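Local coordinates for protein probable tautomerase HP_0924 (Helicobacter pylori, PDB 3M21) that is a probable tautomerase, a small beta-alpha-beta protein of the MIF clan that assembles from six copies of one short chain, at residues T15-Q18 / K19-I23. Sequence-based numbering, arbitrary orientation.
Sequences TNEQ and KQQLI
The extended side chain of Lys19 runs back along the first turn of helix 16-34 beside Thr15 O, with CG 3.1 Å from that oxygen, while Lys19 N hydrogen-bonds to the same atom at 2.8 Å. With CG anti to its own carbonyl carbon (chi1 -65°), the buried chain points toward the helix start and lies alongside Asn16. A water donates to Asn16 OD1 at 3.1 Å and weakly accepts from Lys19 NZ; the ammonium's stronger partners are Asn52 of the second subunit, by a hydrogen bond, and Glu47, by a salt bridge. Leu22 also packs on this side, its CG 3.4 Å from Gln18 O and its side chain against Ile45 of strand 42-47 and Met30 of the third subunit. Helix 16-34 is the crossover of the beta-alpha-beta unit between parallel strands 2-7 and 42-47, and a capping box opens it: Gln18 N donates to Thr15 OG1 at 3.1 Å, and Thr15 N returns a bond to Gln18 OE1 at 2.8 Å, meeting one of its lone pairs in the amide plane. The flank around exposed Glu17 is looser. The Glu17 chain bends about CB-CG (chi2 71°), leaving OE1 3.9 Å from Gln20 NE2, with carboxylate and amide planes 73° apart. Gln20 also packs on His62 of the second subunit. The extended chain of Gln21 reaches back along the helix, NE2 lying 3.2 Å from Glu17 CG, and touches Val33 of the third subunit.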
loop_
_atom_site.group_PDB
_atom_site.type_symbol
_atom_site.label_atom_id
_atom_site.label_comp_id
_atom_site.label_asym_id
_atom_site.label_seq_id
_atom_site.Cartn_x
_atom_site.Cartn_y
_atom_site.Cartn_z
ATOM N N THR F 15 7.099 16.940 12.727
ATOM C CA THR F 15 6.895 16.787 14.165
ATOM C C THR F 15 5.561 16.111 14.433
ATOM O O THR F 15 4.786 15.883 13.510
ATOM C CB THR F 15 6.909 18.158 14.861
ATOM O OG1 THR F 15 5.845 18.963 14.342
ATOM C CG2 THR F 15 8.229 18.860 14.598
ATOM N N ASN F 16 5.290 15.785 15.693
ATOM C CA ASN F 16 4.024 15.147 16.027
ATOM C C ASN F 16 2.904 16.131 15.743
ATOM O O ASN F 16 1.814 15.748 15.335
ATOM C CB ASN F 16 3.998 14.726 17.497
ATOM C CG ASN F 16 5.014 13.649 17.808
ATOM O OD1 ASN F 16 5.273 12.765 16.976
ATOM N ND2 ASN F 16 5.588 13.698 19.010
ATOM N N GLU F 17 3.193 17.408 15.962
ATOM C CA GLU F 17 2.223 18.461 15.717
ATOM C C GLU F 17 1.899 18.514 14.229
ATOM O O GLU F 17 0.734 18.606 13.834
ATOM C CB GLU F 17 2.790 19.809 16.167
ATOM C CG GLU F 17 1.964 21.000 15.736
ATOM C CD GLU F 17 0.648 21.101 16.482
ATOM O OE1 GLU F 17 -0.066 20.079 16.585
ATOM O OE2 GLU F 17 0.324 22.208 16.963
ATOM N N GLN F 18 2.930 18.446 13.394
ATOM C CA GLN F 18 2.706 18.495 11.959
ATOM C C GLN F 18 2.022 17.232 11.461
ATOM O O GLN F 18 1.232 17.290 10.527
ATOM C CB GLN F 18 4.019 18.711 11.219
ATOM C CG GLN F 18 4.639 20.062 11.524
ATOM C CD GLN F 18 6.036 20.174 10.979
ATOM O OE1 GLN F 18 6.856 19.282 11.175
ATOM N NE2 GLN F 18 6.320 21.277 10.298
ATOM N N LYS F 19 2.336 16.094 12.075
ATOM C CA LYS F 19 1.698 14.847 11.677
ATOM C C LYS F 19 0.224 14.963 12.037
ATOM O O LYS F 19 -0.651 14.505 11.299
ATOM C CB LYS F 19 2.299 13.651 12.411
ATOM C CG LYS F 19 3.757 13.362 12.089
ATOM C CD LYS F 19 4.233 12.221 12.964
ATOM C CE LYS F 19 5.732 12.145 13.056
ATOM N NZ LYS F 19 6.143 10.949 13.839
ATOM N N GLN F 20 -0.045 15.582 13.180
ATOM C CA GLN F 20 -1.417 15.762 13.629
ATOM C C GLN F 20 -2.140 16.688 12.640
ATOM O O GLN F 20 -3.305 16.469 12.324
ATOM C CB GLN F 20 -1.423 16.329 15.058
ATOM C CG GLN F 20 -2.792 16.466 15.697
ATOM C CD GLN F 20 -2.704 16.892 17.157
ATOM O OE1 GLN F 20 -3.657 17.438 17.715
ATOM N NE2 GLN F 20 -1.557 16.633 17.784
ATOM N N GLN F 21 -1.442 17.704 12.131
ATOM C CA GLN F 21 -2.030 18.624 11.159
ATOM C C GLN F 21 -2.376 17.886 9.857
ATOM O O GLN F 21 -3.340 18.234 9.179
ATOM C CB GLN F 21 -1.058 19.760 10.825
ATOM C CG GLN F 21 -0.744 20.725 11.967
ATOM C CD GLN F 21 0.490 21.580 11.678
ATOM O OE1 GLN F 21 0.589 22.212 10.625
ATOM N NE2 GLN F 21 1.432 21.602 12.616
ATOM N N LEU F 22 -1.580 16.880 9.503
ATOM C CA LEU F 22 -1.829 16.111 8.285
ATOM C C LEU F 22 -3.058 15.231 8.474
ATOM O O LEU F 22 -3.898 15.119 7.580
ATOM C CB LEU F 22 -0.603 15.254 7.929
ATOM C CG LEU F 22 0.631 16.025 7.432
ATOM C CD1 LEU F 22 1.813 15.088 7.252
ATOM C CD2 LEU F 22 0.295 16.721 6.120
ATOM N N ILE F 23 -3.155 14.617 9.650
ATOM C CA ILE F 23 -4.284 13.757 9.979
ATOM C C ILE F 23 -5.582 14.562 9.929
ATOM O O ILE F 23 -6.561 14.136 9.317
ATOM C CB ILE F 23 -4.106 13.123 11.370
ATOM C CG1 ILE F 23 -2.989 12.070 11.309
ATOM C CG2 ILE F 23 -5.419 12.485 11.839
ATOM C CD1 ILE F 23 -2.594 11.494 12.673
HETATM O O HOH W 1 6.913 10.116 16.822
#